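Local coordinates for dihydropteridine reductase (Caenorhabditis elegans, PDB 1OOE), which probably catalyses the NADH- or NADPH-dependent reduction of quinonoid dihydrobiopterin to tetrahydrobiopterin as a homodimeric short-chain dehydrogenase/reductase, at residues I7-K12 with V76-G81; L15-L20 with S36-A41; L31-S36 with S43-D48. All blocks are in the same frame, centred on the assembly; numbering follows the deposited sequence.

Contact 1 (I7-K12 with V76-G81)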
loop_
_atom_site.group_PDB
_atom_site.type_symbol
_atom_site.label_atom_id
_atom_site.label_comp_id
_atom_site.label_asym_id
_atom_site.label_seq_id
_atom_site.Cartn_x
_atom_site.Cartn_y
_atom_site.Cartn_z
ATOM N N ILE A 7 10.755 4.908 -21.793
ATOM C CA ILE A 7 9.360 5.214 -21.506
ATOM C C ILE A 7 9.298 6.139 -20.299
ATOM O O ILE A 7 9.952 5.891 -19.286
ATOM C CB ILE A 7 8.566 3.929 -21.171
ATOM C CG1 ILE A 7 8.445 3.049 -22.419
ATOM C CG2 ILE A 7 7.193 4.287 -20.596
ATOM C CD1 ILE A 7 7.823 1.694 -22.140
ATOM N N VAL A 8 8.531 7.220 -20.418
ATOM C CA VAL A 8 8.359 8.159 -19.316
ATOM C C VAL A 8 6.876 8.156 -18.979
ATOM O O VAL A 8 6.051 8.653 -19.748
ATOM C CB VAL A 8 8.783 9.603 -19.696
ATOM C CG1 VAL A 8 8.525 10.545 -18.516
ATOM C CG2 VAL A 8 10.257 9.642 -20.071
ATOM N N TYR A 9 6.551 7.564 -17.834
ATOM C CA TYR A 9 5.181 7.467 -17.352
ATOM C C TYR A 9 5.003 8.708 -16.480
ATOM O O TYR A 9 5.525 8.771 -15.364
ATOM C CB TYR A 9 5.041 6.185 -16.523
ATOM C CG TYR A 9 3.634 5.659 -16.326
ATOM C CD1 TYR A 9 2.583 6.510 -15.988
ATOM C CD2 TYR A 9 3.372 4.291 -16.416
ATOM C CE1 TYR A 9 1.300 6.007 -15.737
ATOM C CE2 TYR A 9 2.104 3.781 -16.168
ATOM C CZ TYR A 9 1.073 4.638 -15.828
ATOM O OH TYR A 9 -0.172 4.119 -15.560
ATOM N N GLY A 10 4.282 9.693 -17.011
ATOM C CA GLY A 10 4.063 10.949 -16.306
ATOM C C GLY A 10 4.837 12.059 -17.005
ATOM O O GLY A 10 5.309 13.004 -16.370
ATOM N N GLY A 11 4.954 11.942 -18.325
ATOM C CA GLY A 11 5.694 12.915 -19.116
ATOM C C GLY A 11 5.129 14.319 -19.228
ATOM O O GLY A 11 5.766 15.194 -19.827
ATOM N N LYS A 12 3.939 14.542 -18.676
ATOM C CA LYS A 12 3.318 15.863 -18.717
ATOM C C LYS A 12 3.660 16.690 -17.480
ATOM O O LYS A 12 3.475 17.907 -17.472
ATOM C CB LYS A 12 1.795 15.740 -18.832
ATOM C CG LYS A 12 1.314 15.115 -20.133
ATOM C CD LYS A 12 1.721 15.943 -21.349
ATOM C CE LYS A 12 1.007 17.288 -21.381
ATOM N NZ LYS A 12 1.344 18.077 -22.603
ATOM N N VAL A 76 12.454 2.435 -18.078
ATOM C CA VAL A 76 11.057 2.789 -17.845
ATOM C C VAL A 76 11.140 3.690 -16.613
ATOM O O VAL A 76 11.594 3.255 -15.558
ATOM C CB VAL A 76 10.196 1.537 -17.524
ATOM C CG1 VAL A 76 8.769 1.955 -17.168
ATOM C CG2 VAL A 76 10.174 0.600 -18.729
ATOM N N PHE A 77 10.737 4.947 -16.762
ATOM C CA PHE A 77 10.802 5.900 -15.658
ATOM C C PHE A 77 9.398 6.347 -15.275
ATOM O O PHE A 77 8.707 6.971 -16.074
ATOM C CB PHE A 77 11.637 7.119 -16.066
ATOM C CG PHE A 77 12.935 6.774 -16.757
ATOM C CD1 PHE A 77 13.778 5.786 -16.250
ATOM C CD2 PHE A 77 13.317 7.454 -17.909
ATOM C CE1 PHE A 77 14.983 5.482 -16.881
ATOM C CE2 PHE A 77 14.522 7.159 -18.550
ATOM C CZ PHE A 77 15.356 6.172 -18.035
ATOM N N CYS A 78 8.984 6.031 -14.050
ATOM C CA CYS A 78 7.649 6.391 -13.581
ATOM C C CYS A 78 7.687 7.508 -12.546
ATOM O O CYS A 78 8.172 7.312 -11.431
ATOM C CB CYS A 78 6.961 5.163 -12.982
ATOM S SG CYS A 78 5.224 5.425 -12.545
ATOM N N VAL A 79 7.165 8.673 -12.922
ATOM C CA VAL A 79 7.137 9.835 -12.036
ATOM C C VAL A 79 5.736 10.437 -11.935
ATOM O O VAL A 79 5.575 11.607 -11.569
ATOM C CB VAL A 79 8.120 10.924 -12.531
ATOM C CG1 VAL A 79 9.552 10.422 -12.394
ATOM C CG2 VAL A 79 7.821 11.289 -13.987
ATOM N N ALA A 80 4.724 9.630 -12.235
ATOM C CA ALA A 80 3.335 10.086 -12.198
ATOM C C ALA A 80 2.760 10.204 -10.786
ATOM O O ALA A 80 3.251 9.579 -9.849
ATOM C CB ALA A 80 2.469 9.145 -13.023
ATOM N N GLY A 81 1.715 11.015 -10.641
ATOM C CA GLY A 81 1.078 11.155 -9.342
ATOM C C GLY A 81 1.146 12.509 -8.662
ATOM O O GLY A 81 2.104 13.261 -8.838
#
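Strands 7-9 and 76-78 run parallel as neighbours in the buried centre of the sheet, pairing Ile7 with Val76, Val8 with Phe77 and Tyr9 with Cys78. The tight part is the backbone ladder. Phe77 N points almost straight at Ile7 O (2.8 Å, 172° at the hydrogen), Tyr9 N returns the bond to Phe77 O at 2.8 Å, and Val79 N reaches Tyr9 O at 2.9 Å, nearly along the C=O axis. Tyr9 CG stands anti to its backbone N (chi1 -160°), which sets the ring beside Cys78; there SG lies obliquely 4.6 Å from the ring centroid, while Ala80 CB touches Tyr9 CD1 at 4.0 Å. Ser107 of helix 93-118 packs against both Tyr9 and Cys78. This pair of strands marks the crossover of the Rossmann fold, where the two halves of the sheet meet and relatives bind the dinucleotide at the C-terminal strand ends. Just there Gly10 admits no side chain: its positive phi (110°) calls for glycine, and a CB would collide with Ala80 N. Packing between Val8 and Phe77 is looser than round Tyr9, Val8 CG2 meeting the Phe77 ring at its edge, 4.3 Å from CD2. Val79 and Ala80, though partly open to solvent, still pack on Tyr9 and Gly10; the solvent side begins where the segments diverge after them.

Contact 2 (L15-L20 with S36-A41); sequences LGSAIL and SANDQA
Leu20, on the helix that follows the first strand, has the most surface buried here, and Asn38 in the facing loop comes next; their side chains reach toward each other tip to tip. Both extend with CG anti to the backbone N (chi1 -174° for Leu20, -177° for Asn38), so that Leu20 CD1 ends 3.7 Å from Asn38 ND2. The same methyl rests on Ala41 CB at 3.9 Å, and Leu20 CD2 lies more loosely beside the CB of Gln40. Leu20 CD1 thus touches both the first and the last residue of the turn, with Val30 and Asn32 of strand 28-34 also packed against the leucine.

The carboxamide of Asn38 is held from both ends. Its OD1 takes the N-H of Gln40 on a lone pair in the carbonyl plane, at 2.9 Å from Gln40 N, which closes an Asx turn. Its ND2 donates to Gly11 O of the glycine-rich loop and to a water at 3.1 Å; with an acceptor at one end and two donor bonds at the other, the rotation of the amide is fixed. That water lies 2.6 Å from Ser17 OG in the conformer described here and so joins loop to helix, although no direct hydrogen bond links the two segments. Around the Asx turn the backbone forms a type I beta turn, with Ala41 N bonded to Asn38 O, and within it Gln40 NE2 donates to Asp39 OD1 from above the carboxylate plane, 2.8 Å away.

Such an arrangement, a helix entered through a glycine-rich turn and packed against the loop that follows the second strand, belongs to the beta-alpha-beta unit of a Rossmann fold.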
loop_
_atom_site.group_PDB
_atom_site.type_symbol
_atom_site.label_atom_id
_atom_site.label_comp_id
_atom_site.label_asym_id
_atom_site.label_seq_id
_atom_site.Cartn_x
_atom_site.Cartn_y
_atom_site.Cartn_z
ATOM N N LEU A 15 8.767 17.207 -13.606
ATOM C CA LEU A 15 9.911 16.307 -13.654
ATOM C C LEU A 15 9.854 15.402 -14.882
ATOM O O LEU A 15 10.867 15.188 -15.550
ATOM C CB LEU A 15 9.971 15.455 -12.379
ATOM C CG LEU A 15 11.081 14.402 -12.289
ATOM C CD1 LEU A 15 12.448 15.060 -12.463
ATOM C CD2 LEU A 15 10.999 13.689 -10.946
ATOM N N GLY A 16 8.669 14.878 -15.177
ATOM C CA GLY A 16 8.513 14.000 -16.324
ATOM C C GLY A 16 8.881 14.653 -17.641
ATOM O O GLY A 16 9.564 14.051 -18.476
ATOM N N SER A 17 8.424 15.887 -17.838
ATOM C CA SER A 17 8.721 16.618 -19.062
ATOM C C SER A 17 10.217 16.916 -19.151
ATOM O O SER A 17 10.802 16.880 -20.235
ATOM C CB SER A 17 7.912 17.923 -19.116
ATOM O OG SER A 17 8.220 18.666 -20.282
ATOM N N ALA A 18 10.835 17.205 -18.009
ATOM C CA ALA A 18 12.266 17.490 -17.978
ATOM C C ALA A 18 13.057 16.249 -18.391
ATOM O O ALA A 18 14.023 16.336 -19.153
ATOM C CB ALA A 18 12.686 17.932 -16.579
ATOM N N ILE A 19 12.649 15.097 -17.870
ATOM C CA ILE A 19 13.313 13.838 -18.185
ATOM C C ILE A 19 13.147 13.516 -19.668
ATOM O O ILE A 19 14.113 13.170 -20.347
ATOM C CB ILE A 19 12.738 12.682 -17.327
ATOM C CG1 ILE A 19 13.096 12.917 -15.858
ATOM C CG2 ILE A 19 13.299 11.333 -17.794
ATOM C CD1 ILE A 19 12.344 12.029 -14.889
ATOM N N LEU A 20 11.922 13.645 -20.169
ATOM C CA LEU A 20 11.635 13.371 -21.572
ATOM C C LEU A 20 12.484 14.251 -22.488
ATOM O O LEU A 20 13.114 13.761 -23.426
ATOM C CB LEU A 20 10.142 13.592 -21.850
ATOM C CG LEU A 20 9.599 13.230 -23.238
ATOM C CD1 LEU A 20 8.092 12.983 -23.150
ATOM C CD2 LEU A 20 9.910 14.340 -24.226
ATOM N N SER A 36 -2.682 12.943 -21.127
ATOM C CA SER A 36 -2.742 13.726 -22.354
ATOM C C SER A 36 -1.409 13.572 -23.068
ATOM O O SER A 36 -0.433 13.089 -22.486
ATOM C CB SER A 36 -3.024 15.208 -22.062
ATOM O OG SER A 36 -1.992 15.812 -21.307
ATOM N N ALA A 37 -1.364 13.977 -24.329
ATOM C CA ALA A 37 -0.146 13.842 -25.110
ATOM C C ALA A 37 0.873 14.951 -24.910
ATOM O O ALA A 37 0.529 16.097 -24.620
ATOM C CB ALA A 37 -0.497 13.732 -26.588
ATOM N N ASN A 38 2.142 14.579 -25.053
ATOM C CA ASN A 38 3.255 15.515 -24.968
ATOM C C ASN A 38 3.703 15.572 -26.425
ATOM O O ASN A 38 4.291 14.616 -26.934
ATOM C CB ASN A 38 4.382 14.950 -24.102
ATOM C CG ASN A 38 5.526 15.931 -23.924
ATOM O OD1 ASN A 38 5.954 16.576 -24.880
ATOM N ND2 ASN A 38 6.033 16.041 -22.700
ATOM N N ASP A 39 3.413 16.675 -27.109
ATOM C CA ASP A 39 3.770 16.781 -28.520
ATOM C C ASP A 39 5.263 16.723 -28.826
ATOM O O ASP A 39 5.660 16.779 -29.991
ATOM C CB ASP A 39 3.162 18.045 -29.140
ATOM C CG ASP A 39 3.530 19.302 -28.387
ATOM O OD1 ASP A 39 4.666 19.382 -27.877
ATOM O OD2 ASP A 39 2.685 20.220 -28.320
ATOM N N GLN A 40 6.088 16.602 -27.791
ATOM C CA GLN A 40 7.531 16.518 -27.988
ATOM C C GLN A 40 7.996 15.061 -28.018
ATOM O O GLN A 40 9.107 14.767 -28.452
ATOM C CB GLN A 40 8.267 17.276 -26.879
ATOM C CG GLN A 40 7.985 18.769 -26.865
ATOM C CD GLN A 40 8.239 19.420 -28.213
ATOM O OE1 GLN A 40 9.359 19.400 -28.725
ATOM N NE2 GLN A 40 7.194 19.999 -28.797
ATOM N N ALA A 41 7.135 14.155 -27.566
ATOM C CA ALA A 41 7.460 12.731 -27.538
ATOM C C ALA A 41 7.342 12.093 -28.921
ATOM O O ALA A 41 6.591 12.575 -29.770
ATOM C CB ALA A 41 6.540 12.013 -26.563
HETATM O O HOH W 1 8.487 17.928 -22.756
#

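Contact 3 (L31-S36 with S43-D48)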
loop_
_atom_site.group_PDB
_atom_site.type_symbol
_atom_site.label_atom_id
_atom_site.label_comp_id
_atom_site.label_asym_id
_atom_site.label_seq_id
_atom_site.Cartn_x
_atom_site.Cartn_y
_atom_site.Cartn_z
ATOM N N LEU A 31 8.910 7.538 -25.380
ATOM C CA LEU A 31 7.487 7.239 -25.372
ATOM C C LEU A 31 6.896 7.824 -24.098
ATOM O O LEU A 31 7.390 7.558 -23.000
ATOM C CB LEU A 31 7.247 5.727 -25.397
ATOM C CG LEU A 31 7.659 4.952 -26.652
ATOM C CD1 LEU A 31 9.175 4.825 -26.719
ATOM C CD2 LEU A 31 7.019 3.570 -26.619
ATOM N N ASN A 32 5.849 8.630 -24.248
ATOM C CA ASN A 32 5.183 9.239 -23.103
ATOM C C ASN A 32 3.873 8.534 -22.786
ATOM O O ASN A 32 3.099 8.204 -23.686
ATOM C CB ASN A 32 4.885 10.719 -23.373
ATOM C CG ASN A 32 3.912 11.311 -22.360
ATOM O OD1 ASN A 32 4.230 11.432 -21.179
ATOM N ND2 ASN A 32 2.719 11.670 -22.821
ATOM N N ILE A 33 3.635 8.296 -21.500
ATOM C CA ILE A 33 2.401 7.667 -21.050
ATOM C C ILE A 33 1.799 8.644 -20.044
ATOM O O ILE A 33 2.392 8.901 -18.997
ATOM C CB ILE A 33 2.663 6.321 -20.335
ATOM C CG1 ILE A 33 3.299 5.320 -21.305
ATOM C CG2 ILE A 33 1.355 5.763 -19.788
ATOM C CD1 ILE A 33 3.633 3.973 -20.671
ATOM N N ASP A 34 0.640 9.205 -20.368
ATOM C CA ASP A 34 0.001 10.151 -19.465
ATOM C C ASP A 34 -1.454 10.366 -19.854
ATOM O O ASP A 34 -1.947 9.767 -20.809
ATOM C CB ASP A 34 0.746 11.491 -19.478
ATOM C CG ASP A 34 0.763 12.164 -18.113
ATOM O OD1 ASP A 34 -0.291 12.192 -17.444
ATOM O OD2 ASP A 34 1.829 12.672 -17.708
ATOM N N LEU A 35 -2.131 11.230 -19.108
ATOM C CA LEU A 35 -3.536 11.533 -19.345
ATOM C C LEU A 35 -3.755 12.353 -20.615
ATOM O O LEU A 35 -4.877 12.458 -21.112
ATOM C CB LEU A 35 -4.102 12.271 -18.130
ATOM C CG LEU A 35 -4.059 11.477 -16.822
ATOM C CD1 LEU A 35 -4.387 12.390 -15.649
ATOM C CD2 LEU A 35 -5.040 10.320 -16.891
ATOM N N SER A 36 -2.682 12.943 -21.127
ATOM C CA SER A 36 -2.742 13.726 -22.354
ATOM C C SER A 36 -1.409 13.572 -23.068
ATOM O O SER A 36 -0.433 13.089 -22.486
ATOM C CB SER A 36 -3.024 15.208 -22.062
ATOM O OG SER A 36 -1.992 15.812 -21.307
ATOM N N SER A 43 6.293 9.010 -29.364
ATOM C CA SER A 43 5.081 8.209 -29.273
ATOM C C SER A 43 4.329 8.588 -28.008
ATOM O O SER A 43 4.935 8.839 -26.966
ATOM C CB SER A 43 5.411 6.715 -29.236
ATOM O OG SER A 43 5.768 6.242 -30.520
ATOM N N ASN A 44 3.007 8.641 -28.112
ATOM C CA ASN A 44 2.167 8.982 -26.976
ATOM C C ASN A 44 1.159 7.885 -26.679
ATOM O O ASN A 44 0.401 7.461 -27.554
ATOM C CB ASN A 44 1.438 10.304 -27.232
ATOM C CG ASN A 44 2.302 11.512 -26.929
ATOM O OD1 ASN A 44 2.605 11.796 -25.768
ATOM N ND2 ASN A 44 2.715 12.226 -27.972
ATOM N N ILE A 45 1.172 7.423 -25.435
ATOM C CA ILE A 45 0.259 6.391 -24.965
ATOM C C ILE A 45 -0.781 7.137 -24.135
ATOM O O ILE A 45 -0.441 7.776 -23.139
ATOM C CB ILE A 45 0.994 5.366 -24.071
ATOM C CG1 ILE A 45 2.185 4.764 -24.830
ATOM C CG2 ILE A 45 0.029 4.284 -23.613
ATOM C CD1 ILE A 45 1.824 4.078 -26.125
ATOM N N LEU A 46 -2.042 7.059 -24.550
ATOM C CA LEU A 46 -3.118 7.764 -23.859
ATOM C C LEU A 46 -3.766 6.983 -22.727
ATOM O O LEU A 46 -4.236 5.861 -22.915
ATOM C CB LEU A 46 -4.196 8.180 -24.864
ATOM C CG LEU A 46 -5.358 9.003 -24.300
ATOM C CD1 LEU A 46 -4.834 10.324 -23.761
ATOM C CD2 LEU A 46 -6.387 9.246 -25.391
ATOM N N VAL A 47 -3.808 7.601 -21.551
ATOM C CA VAL A 47 -4.407 6.981 -20.380
ATOM C C VAL A 47 -5.763 7.619 -20.087
ATOM O O VAL A 47 -5.873 8.842 -19.991
ATOM C CB VAL A 47 -3.512 7.150 -19.135
ATOM C CG1 VAL A 47 -4.144 6.450 -17.942
ATOM C CG2 VAL A 47 -2.123 6.594 -19.411
ATOM N N ASP A 48 -6.789 6.783 -19.955
ATOM C CA ASP A 48 -8.138 7.252 -19.660
ATOM C C ASP A 48 -8.340 7.159 -18.150
ATOM O O ASP A 48 -8.520 6.071 -17.606
ATOM C CB ASP A 48 -9.171 6.375 -20.372
ATOM C CG ASP A 48 -10.582 6.920 -20.256
ATOM O OD1 ASP A 48 -10.892 7.570 -19.238
ATOM O OD2 ASP A 48 -11.389 6.686 -21.181
HETATM O O HOH W 2 -7.149 10.967 -20.847
HETATM O O HOH W 3 -0.543 10.489 -24.162
#
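The edge of the parallel part of the Rossmann sheet is formed here, where strand 43-46 lies alongside strand 28-34. The backbone of Asn32 bonds to the residues on either side of Asn44: its N donates to Ser43 O (2.9 Å) and its O accepts from Ile45 N (2.7 Å), both nearly along the C=O axes. Its side chain, CG anti to the backbone N (chi1 167°), sends ND2 to Asn44 OD1 at 3.0 Å, in the carbonyl plane of Asn44, with the two amide planes 77° apart. Asn44 OD1 also accepts from Asn38 N, so two donors grip one oxygen. An alanine here would lack ND2, and the loss of its bond would probably leave the Asn44 carboxamide less firmly fixed. On the opposite face Ile33 and Ile45 lie side by side, Ile33 CG1 touching Ile45 CB at 3.6 Å, and Val47 CG2 crosses to Ile33 CG2 at 3.6 Å; helix 53-68 of the fold packs on this face through Gln63 and Gln56. The ladder widens at Asp34 and Leu46: Asp34 N donates to Ile45 O over a long 3.3 Å, and Val47 N reaches Asp34 O from above the carbonyl plane. Asp34 OD1 accepts from Leu35 N, its OD2 from Lys12 N.

Overall arrangement
Along the chain the six segments run 7-12, 15-20, 31-36, 36-41, 43-48 and 76-81, so contact 1 encloses the other two, whose segments interleave and share Ser36. The centres of any two contacts lie about 9 Å apart. Contacts 1 and 3 belong to one sheet, in the order 43-46, 28-34, 4-9, 73-78, with strands 4-9 and 28-34 bonded directly through Val8 N to Leu31 O. Contact 2 brings helix 14-25 to the loop between strands 28-34 and 43-46, and Lys12 NZ bonds to Ala37 O. All three lie in the first half of a Rossmann domain, consistent with a dinucleotide site along the strand ends.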